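Local atomic coordinates of lactose Operon Repressor (Escherichia coli, PDB entry 1JYE), a protein that probably represses transcription of the lactose operon by binding operator DNA, and is here a dimeric variant that lacks the C-terminal segment. Residues 157-162 and 315-320; 80-85 and 292-297; 181-186 and 212-217. The protein carries 1 engineered substitution. All blocks are in the same frame, centred on the assembly; numbering follows the deposited sequence.

Contact 1. Residues 157-162 and 315-320; sequences NSIIFS and GNQLLP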
loop_
_atom_site.group_PDB
_atom_site.type_symbol
_atom_site.label_atom_id
_atom_site.label_comp_id
_atom_site.label_asym_id
_atom_site.label_seq_id
_atom_site.Cartn_x
_atom_site.Cartn_y
_atom_site.Cartn_z
ATOM N N ASN A 157 -24.787 -3.397 -11.116
ATOM C CA ASN A 157 -23.910 -4.564 -11.154
ATOM C C ASN A 157 -22.790 -4.310 -10.161
ATOM O O ASN A 157 -22.142 -3.264 -10.209
ATOM C CB ASN A 157 -23.324 -4.759 -12.554
ATOM C CG ASN A 157 -24.387 -5.070 -13.586
ATOM O OD1 ASN A 157 -25.287 -5.870 -13.338
ATOM N ND2 ASN A 157 -24.282 -4.447 -14.754
ATOM N N SER A 158 -22.556 -5.258 -9.260
ATOM C CA SER A 158 -21.523 -5.064 -8.255
ATOM C C SER A 158 -20.977 -6.348 -7.655
ATOM O O SER A 158 -21.560 -7.420 -7.787
ATOM C CB SER A 158 -22.078 -4.207 -7.114
ATOM O OG SER A 158 -23.158 -4.876 -6.471
ATOM N N ILE A 159 -19.827 -6.210 -7.008
ATOM C CA ILE A 159 -19.190 -7.309 -6.301
ATOM C C ILE A 159 -18.608 -6.666 -5.059
ATOM O O ILE A 159 -17.771 -5.765 -5.160
ATOM C CB ILE A 159 -18.017 -7.944 -7.077
ATOM C CG1 ILE A 159 -18.470 -8.380 -8.471
ATOM C CG2 ILE A 159 -17.488 -9.144 -6.285
ATOM C CD1 ILE A 159 -17.333 -8.898 -9.347
ATOM N N ILE A 160 -19.067 -7.089 -3.887
ATOM C CA ILE A 160 -18.526 -6.539 -2.656
ATOM C C ILE A 160 -18.352 -7.658 -1.646
ATOM O O ILE A 160 -18.878 -8.757 -1.825
ATOM C CB ILE A 160 -19.437 -5.446 -2.033
ATOM C CG1 ILE A 160 -20.729 -6.069 -1.503
ATOM C CG2 ILE A 160 -19.728 -4.357 -3.063
ATOM C CD1 ILE A 160 -21.566 -5.100 -0.685
ATOM N N PHE A 161 -17.589 -7.381 -0.597
ATOM C CA PHE A 161 -17.367 -8.360 0.456
ATOM C C PHE A 161 -18.556 -8.335 1.408
ATOM O O PHE A 161 -19.230 -7.313 1.548
ATOM C CB PHE A 161 -16.086 -8.028 1.216
ATOM C CG PHE A 161 -14.841 -8.282 0.427
ATOM C CD1 PHE A 161 -14.457 -9.583 0.121
ATOM C CD2 PHE A 161 -14.062 -7.224 -0.028
ATOM C CE1 PHE A 161 -13.305 -9.831 -0.634
ATOM C CE2 PHE A 161 -12.910 -7.460 -0.781
ATOM C CZ PHE A 161 -12.535 -8.768 -1.083
ATOM N N SER A 162 -18.817 -9.462 2.058
ATOM C CA SER A 162 -19.930 -9.539 2.995
ATOM C C SER A 162 -19.643 -8.779 4.290
ATOM O O SER A 162 -18.923 -9.268 5.162
ATOM C CB SER A 162 -20.245 -10.997 3.325
ATOM O OG SER A 162 -21.296 -11.070 4.279
ATOM N N GLY A 315 -26.590 -7.859 -11.482
ATOM C CA GLY A 315 -26.886 -7.718 -10.071
ATOM C C GLY A 315 -25.641 -7.744 -9.207
ATOM O O GLY A 315 -24.531 -7.517 -9.688
ATOM N N ASN A 316 -25.833 -8.028 -7.926
ATOM C CA ASN A 316 -24.731 -8.071 -6.979
ATOM C C ASN A 316 -24.264 -9.463 -6.589
ATOM O O ASN A 316 -25.053 -10.406 -6.514
ATOM C CB ASN A 316 -25.111 -7.315 -5.703
ATOM C CG ASN A 316 -24.163 -7.605 -4.548
ATOM O OD1 ASN A 316 -24.358 -8.555 -3.785
ATOM N ND2 ASN A 316 -23.120 -6.794 -4.427
ATOM N N GLN A 317 -22.959 -9.574 -6.357
ATOM C CA GLN A 317 -22.347 -10.807 -5.892
ATOM C C GLN A 317 -21.679 -10.427 -4.582
ATOM O O GLN A 317 -21.061 -9.362 -4.478
ATOM C CB GLN A 317 -21.269 -11.335 -6.854
ATOM C CG GLN A 317 -20.363 -12.377 -6.172
ATOM C CD GLN A 317 -19.345 -13.027 -7.097
ATOM O OE1 GLN A 317 -18.889 -12.423 -8.065
ATOM N NE2 GLN A 317 -18.966 -14.263 -6.780
ATOM N N LEU A 318 -21.828 -11.286 -3.579
ATOM C CA LEU A 318 -21.212 -11.067 -2.281
ATOM C C LEU A 318 -20.062 -12.053 -2.143
ATOM O O LEU A 318 -20.245 -13.254 -2.343
ATOM C CB LEU A 318 -22.216 -11.327 -1.159
ATOM C CG LEU A 318 -23.279 -10.264 -0.904
ATOM C CD1 LEU A 318 -24.305 -10.801 0.095
ATOM C CD2 LEU A 318 -22.612 -9.014 -0.358
ATOM N N LEU A 319 -18.878 -11.545 -1.817
ATOM C CA LEU A 319 -17.714 -12.401 -1.628
ATOM C C LEU A 319 -17.561 -12.675 -0.144
ATOM O O LEU A 319 -17.789 -11.798 0.688
ATOM C CB LEU A 319 -16.446 -11.726 -2.152
ATOM C CG LEU A 319 -16.357 -11.493 -3.659
ATOM C CD1 LEU A 319 -15.038 -10.797 -3.980
ATOM C CD2 LEU A 319 -16.451 -12.821 -4.394
ATOM N N PRO A 320 -17.168 -13.902 0.211
ATOM C CA PRO A 320 -16.996 -14.249 1.621
ATOM C C PRO A 320 -15.767 -13.619 2.268
ATOM O O PRO A 320 -14.837 -13.178 1.585
ATOM C CB PRO A 320 -16.903 -15.771 1.586
ATOM C CG PRO A 320 -16.187 -16.018 0.289
ATOM C CD PRO A 320 -16.898 -15.063 -0.657
#
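S158 turns its OG between its own backbone N and carbonyl carbon (chi1 63°), while N316 sends CG anti to its backbone N (chi1 166°), and the two polar groups meet above the paired strands. N316 ND2 donates to S158 OG over 2.8 Å in a nearly straight bond, and the hydroxyl oxygen sits in the plane of the amide. The same nitrogen rests 3.8 Å from I160 CG1, whose side chain crosses that of N316 at about a right angle. An alanine in place of N316 would probably leave S158 OG without this amide donor and open a gap beside I160 CG1. Beneath these groups the backbones are laced in parallel register: S158 N donates to G315 O, S158 O accepts from Q317 N, I160 N donates to Q317 O, and I160 O accepts from L319 N over 2.8 Å. This is the parallel half of a mixed three-stranded sheet in which strand 316-324 lies between 158-161 and the antiparallel 288-290. The ladder ends where S162 N donates to L319 O at 2.9 Å, just before S162 OG caps D165 N of the next helix. On the face opposite S158, which helix 293-308 covers, I159 CG2 packs 3.7 Å from L319 CG, and F161 CD1 stands 3.7 Å from L319 CB. The polar Q317 shares this face, its OE1 hydrogen-bonded by R303. Back on the S158 face, the I160 and L318 side chains lie side by side, with I160 CG1 3.7 Å from L318 CD2.

Contact 2. Residues 80-85 and 292-297; sequences VAAILS and DFRLLG. Engineered in segment 80-85: L84 (natural residue Lys).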
loop_
_atom_site.group_PDB
_atom_site.type_symbol
_atom_site.label_atom_id
_atom_site.label_comp_id
_atom_site.label_asym_id
_atom_site.label_seq_id
_atom_site.Cartn_x
_atom_site.Cartn_y
_atom_site.Cartn_z
ATOM N N VAL A 80 -6.822 -2.735 -7.461
ATOM C CA VAL A 80 -6.410 -2.329 -8.799
ATOM C C VAL A 80 -5.244 -3.167 -9.315
ATOM O O VAL A 80 -5.166 -3.458 -10.508
ATOM C CB VAL A 80 -6.073 -0.821 -8.842
ATOM C CG1 VAL A 80 -5.514 -0.442 -10.207
ATOM C CG2 VAL A 80 -7.337 -0.008 -8.570
ATOM N N ALA A 81 -4.345 -3.569 -8.422
ATOM C CA ALA A 81 -3.217 -4.403 -8.829
ATOM C C ALA A 81 -3.762 -5.702 -9.421
ATOM O O ALA A 81 -3.307 -6.166 -10.464
ATOM C CB ALA A 81 -2.326 -4.710 -7.630
ATOM N N ALA A 82 -4.748 -6.283 -8.745
ATOM C CA ALA A 82 -5.358 -7.526 -9.201
ATOM C C ALA A 82 -6.099 -7.308 -10.517
ATOM O O ALA A 82 -6.106 -8.178 -11.386
ATOM C CB ALA A 82 -6.314 -8.056 -8.142
ATOM N N ILE A 83 -6.735 -6.150 -10.655
ATOM C CA ILE A 83 -7.449 -5.826 -11.884
ATOM C C ILE A 83 -6.458 -5.778 -13.046
ATOM O O ILE A 83 -6.685 -6.379 -14.099
ATOM C CB ILE A 83 -8.155 -4.455 -11.776
ATOM C CG1 ILE A 83 -9.348 -4.561 -10.819
ATOM C CG2 ILE A 83 -8.606 -3.984 -13.159
ATOM C CD1 ILE A 83 -10.045 -3.239 -10.566
ATOM N N LEU A 84 -5.349 -5.072 -12.845
ATOM C CA LEU A 84 -4.339 -4.947 -13.890
ATOM C C LEU A 84 -3.720 -6.292 -14.246
ATOM O O LEU A 84 -3.437 -6.563 -15.412
ATOM C CB LEU A 84 -3.243 -3.970 -13.454
ATOM C CG LEU A 84 -3.697 -2.531 -13.204
ATOM C CD1 LEU A 84 -2.522 -1.708 -12.689
ATOM C CD2 LEU A 84 -4.258 -1.932 -14.485
ATOM N N SER A 85 -3.509 -7.135 -13.242
ATOM C CA SER A 85 -2.930 -8.450 -13.486
ATOM C C SER A 85 -3.855 -9.310 -14.343
ATOM O O SER A 85 -3.426 -9.906 -15.334
ATOM C CB SER A 85 -2.647 -9.164 -12.162
ATOM O OG SER A 85 -2.126 -10.462 -12.393
ATOM N N ASP A 292 -10.195 -10.720 0.692
ATOM C CA ASP A 292 -9.304 -11.111 -0.402
ATOM C C ASP A 292 -9.384 -10.143 -1.584
ATOM O O ASP A 292 -10.073 -10.402 -2.570
ATOM C CB ASP A 292 -9.651 -12.535 -0.840
ATOM C CG ASP A 292 -8.570 -13.165 -1.695
ATOM O OD1 ASP A 292 -8.579 -14.407 -1.825
ATOM O OD2 ASP A 292 -7.720 -12.426 -2.239
ATOM N N PHE A 293 -8.663 -9.031 -1.478
ATOM C CA PHE A 293 -8.669 -8.012 -2.522
ATOM C C PHE A 293 -8.213 -8.534 -3.875
ATOM O O PHE A 293 -8.697 -8.084 -4.915
ATOM C CB PHE A 293 -7.796 -6.822 -2.112
ATOM C CG PHE A 293 -8.249 -6.147 -0.849
ATOM C CD1 PHE A 293 -9.523 -5.595 -0.758
ATOM C CD2 PHE A 293 -7.406 -6.072 0.254
ATOM C CE1 PHE A 293 -9.951 -4.977 0.415
ATOM C CE2 PHE A 293 -7.827 -5.455 1.435
ATOM C CZ PHE A 293 -9.101 -4.908 1.512
ATOM N N ARG A 294 -7.281 -9.481 -3.870
ATOM C CA ARG A 294 -6.792 -10.042 -5.120
ATOM C C ARG A 294 -7.944 -10.749 -5.826
ATOM O O ARG A 294 -8.138 -10.601 -7.034
ATOM C CB ARG A 294 -5.665 -11.038 -4.856
ATOM C CG ARG A 294 -4.968 -11.520 -6.118
ATOM C CD ARG A 294 -4.320 -12.880 -5.906
ATOM N NE ARG A 294 -5.145 -13.970 -6.427
ATOM C CZ ARG A 294 -6.365 -14.278 -5.992
ATOM N NH1 ARG A 294 -6.926 -13.583 -5.013
ATOM N NH2 ARG A 294 -7.031 -15.281 -6.546
ATOM N N LEU A 295 -8.712 -11.523 -5.063
ATOM C CA LEU A 295 -9.844 -12.240 -5.625
ATOM C C LEU A 295 -10.870 -11.252 -6.179
ATOM O O LEU A 295 -11.410 -11.452 -7.265
ATOM C CB LEU A 295 -10.497 -13.125 -4.561
ATOM C CG LEU A 295 -11.733 -13.907 -5.013
ATOM C CD1 LEU A 295 -11.358 -14.860 -6.136
ATOM C CD2 LEU A 295 -12.316 -14.667 -3.834
ATOM N N LEU A 296 -11.132 -10.184 -5.434
ATOM C CA LEU A 296 -12.095 -9.177 -5.877
ATOM C C LEU A 296 -11.670 -8.535 -7.197
ATOM O O LEU A 296 -12.462 -8.443 -8.135
ATOM C CB LEU A 296 -12.255 -8.090 -4.810
ATOM C CG LEU A 296 -13.161 -6.916 -5.189
ATOM C CD1 LEU A 296 -14.582 -7.414 -5.446
ATOM C CD2 LEU A 296 -13.150 -5.886 -4.069
ATOM N N GLY A 297 -10.420 -8.086 -7.265
ATOM C CA GLY A 297 -9.930 -7.458 -8.479
ATOM C C GLY A 297 -9.959 -8.411 -9.657
ATOM O O GLY A 297 -10.416 -8.060 -10.744
#
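The flat group that A82 meets is the backbone carbonyl of R294: A82 CB lies 3.3 Å from R294 O, at the oxygen end. The D292 carboxylate and the R294 guanidinium are engaged within their own segment. D292 takes the N-H of L295 from above its carboxylate plane, a helix N-cap with OD2 as acceptor, and the same OD2 lies 3.1 Å from R294 NH1 in a salt bridge. The F293 ring leads away from 80-85 but packs on A75, Q78 and I79, an earlier part of the same helix 74-89. At the crossing itself small groups meet closely: A82 CB and G297 CA are 3.7 Å apart, and a side chain on G297 would collide with A82. I83 CG1, anti to its carbonyl carbon (chi1 -71°), is brought to 3.7 Å from G297 O. On another side of helix 74-89, the engineered L84 packs with V80 and A81 against L71 of the second subunit. The axes of 80-85 and 293-297 approach to 7.3 Å and cross at -46°, a close helix-helix crossing through alanine and glycine that joins a dimer-interface helix to helix 293-308.

Contact 3. Residues 181-186 and 212-217; sequences QIALLA and PIAERE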
loop_
_atom_site.group_PDB
_atom_site.type_symbol
_atom_site.label_atom_id
_atom_site.label_comp_id
_atom_site.label_asym_id
_atom_site.label_seq_id
_atom_site.Cartn_x
_atom_site.Cartn_y
_atom_site.Cartn_z
ATOM N N GLN A 181 -17.068 -4.967 27.638
ATOM C CA GLN A 181 -16.705 -3.550 27.538
ATOM C C GLN A 181 -15.966 -3.367 26.219
ATOM O O GLN A 181 -14.747 -3.526 26.153
ATOM C CB GLN A 181 -15.785 -3.151 28.695
ATOM C CG GLN A 181 -16.432 -3.197 30.070
ATOM C CD GLN A 181 -17.500 -2.135 30.245
ATOM O OE1 GLN A 181 -18.617 -2.272 29.748
ATOM N NE2 GLN A 181 -17.155 -1.062 30.945
ATOM N N ILE A 182 -16.706 -3.007 25.178
ATOM C CA ILE A 182 -16.132 -2.866 23.848
ATOM C C ILE A 182 -16.239 -1.474 23.239
ATOM O O ILE A 182 -17.252 -0.794 23.384
ATOM C CB ILE A 182 -16.797 -3.888 22.903
ATOM C CG1 ILE A 182 -16.594 -5.297 23.470
ATOM C CG2 ILE A 182 -16.220 -3.773 21.490
ATOM C CD1 ILE A 182 -17.369 -6.382 22.757
ATOM N N ALA A 183 -15.175 -1.051 22.560
ATOM C CA ALA A 183 -15.163 0.249 21.908
ATOM C C ALA A 183 -15.046 0.027 20.406
ATOM O O ALA A 183 -14.477 -0.974 19.963
ATOM C CB ALA A 183 -13.991 1.092 22.409
ATOM N N LEU A 184 -15.597 0.955 19.633
ATOM C CA LEU A 184 -15.567 0.869 18.179
ATOM C C LEU A 184 -14.775 2.015 17.573
ATOM O O LEU A 184 -14.897 3.159 18.005
ATOM C CB LEU A 184 -16.988 0.923 17.609
ATOM C CG LEU A 184 -18.034 -0.040 18.176
ATOM C CD1 LEU A 184 -19.376 0.212 17.482
ATOM C CD2 LEU A 184 -17.584 -1.475 17.979
ATOM N N LEU A 185 -13.952 1.706 16.575
ATOM C CA LEU A 185 -13.191 2.735 15.876
ATOM C C LEU A 185 -13.543 2.546 14.410
ATOM O O LEU A 185 -13.000 1.671 13.732
ATOM C CB LEU A 185 -11.683 2.570 16.091
ATOM C CG LEU A 185 -10.810 3.539 15.281
ATOM C CD1 LEU A 185 -11.294 4.975 15.466
ATOM C CD2 LEU A 185 -9.361 3.403 15.726
ATOM N N ALA A 186 -14.470 3.371 13.937
ATOM C CA ALA A 186 -14.957 3.296 12.566
ATOM C C ALA A 186 -14.074 4.003 11.555
ATOM O O ALA A 186 -13.238 4.833 11.911
ATOM C CB ALA A 186 -16.374 3.873 12.498
ATOM N N PRO A 212 -21.711 -0.603 23.101
ATOM C CA PRO A 212 -20.297 -0.230 23.221
ATOM C C PRO A 212 -20.096 0.930 24.192
ATOM O O PRO A 212 -20.956 1.806 24.297
ATOM C CB PRO A 212 -19.914 0.131 21.785
ATOM C CG PRO A 212 -21.196 0.650 21.210
ATOM C CD PRO A 212 -22.216 -0.343 21.743
ATOM N N ILE A 213 -18.969 0.942 24.901
ATOM C CA ILE A 213 -18.721 2.021 25.854
ATOM C C ILE A 213 -18.208 3.280 25.178
ATOM O O ILE A 213 -18.084 4.330 25.811
ATOM C CB ILE A 213 -17.734 1.600 26.970
ATOM C CG1 ILE A 213 -16.362 1.269 26.383
ATOM C CG2 ILE A 213 -18.288 0.401 27.717
ATOM C CD1 ILE A 213 -15.310 1.019 27.451
ATOM N N ALA A 214 -17.908 3.175 23.887
ATOM C CA ALA A 214 -17.441 4.316 23.120
ATOM C C ALA A 214 -17.301 3.953 21.654
ATOM O O ALA A 214 -17.033 2.803 21.314
ATOM C CB ALA A 214 -16.095 4.804 23.658
ATOM N N GLU A 215 -17.524 4.935 20.791
ATOM C CA GLU A 215 -17.359 4.739 19.361
ATOM C C GLU A 215 -16.797 6.027 18.792
ATOM O O GLU A 215 -17.265 7.127 19.104
ATOM C CB GLU A 215 -18.676 4.345 18.666
ATOM C CG GLU A 215 -19.814 5.355 18.702
ATOM C CD GLU A 215 -20.999 4.897 17.857
ATOM O OE1 GLU A 215 -22.139 4.899 18.369
ATOM O OE2 GLU A 215 -20.792 4.532 16.677
ATOM N N ARG A 216 -15.760 5.877 17.978
ATOM C CA ARG A 216 -15.095 7.012 17.364
ATOM C C ARG A 216 -14.940 6.777 15.872
ATOM O O ARG A 216 -15.311 5.718 15.359
ATOM C CB ARG A 216 -13.732 7.237 18.027
ATOM C CG ARG A 216 -13.837 7.927 19.386
ATOM C CD ARG A 216 -12.542 7.819 20.178
ATOM N NE ARG A 216 -12.559 8.670 21.366
ATOM C CZ ARG A 216 -12.305 9.976 21.354
ATOM N NH1 ARG A 216 -12.009 10.589 20.215
ATOM N NH2 ARG A 216 -12.342 10.672 22.485
ATOM N N GLU A 217 -14.386 7.771 15.186
ATOM C CA GLU A 217 -14.215 7.710 13.741
ATOM C C GLU A 217 -12.815 8.146 13.324
ATOM O O GLU A 217 -12.323 9.182 13.772
ATOM C CB GLU A 217 -15.253 8.622 13.082
ATOM C CG GLU A 217 -15.231 8.647 11.568
ATOM C CD GLU A 217 -16.171 9.696 11.000
ATOM O OE1 GLU A 217 -17.038 10.198 11.756
ATOM O OE2 GLU A 217 -16.055 10.014 9.802
#
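I182 O and I213 N open the pairing of the two segments with a bond of 2.9 Å, and the further backbone bonds to 212-217 come from L184 and A186. L184 is held at both ends: its N donates to A214 O and its O accepts from R216 N, each at 2.9 Å. A186 N then donates to R216 O, so that R216 likewise both gives and receives. The odd-numbered A183 and L185 make their backbone bonds on the other edge, with strand 241-244 and A245. Q181 has a backbone bond with T240, whose OG1 also bonds Q181 O. The pair belongs to a beta-alpha-beta crossover, strand 182-186, helix 192-207 and strand 214-217, in a four-stranded parallel sheet of the periplasmic-binding-protein-like fold; 214-217 is an outermost strand of that sheet within the chain. Short CA-H...O contacts supplement the ladder, as between E215 CA and L184 O at 3.2 Å. The charged ends find their mates beyond the two strands: E215 OE2 is hydrogen-bonded to H202 of the crossover helix, and E217 OE2 bonds L189 N. On the opposite face R216 NH1 bonds Q228 OE1, and NH2 forms a salt bridge with E235, whose carboxylate would probably offset its charge. L184 CG, anti to the carbonyl carbon (chi1 -52°), rests 4.1 Å from P212 CB, on the face where L184 also meets H202 and L205. Q181 and I213 cross at about a right angle, the amide oxygen OE1 of Q181 3.4 Å from the methyl CG2 of I213.

Contacts 1 and 2 form one continuous piece of the fold, their centres 14 Å apart. Helix 293-308 leads on into strand 316-324, and the two contacts touch directly: I159 CG2 lies 3.5 Å from L296 CD1, and F161 CZ comes to 3.3 Å from D292 O. Bound glycerol, probably from the crystallisation liquor, lies about 6 Å from the F161 side chain, and glycerol is also found about 5 Å from that of F293, which may mark a pocket near this junction. Contact 3 lies across the centre of the chain, its centre 27 Å from that of contact 1 and 31 Å from that of contact 2, in a separate parallel sheet.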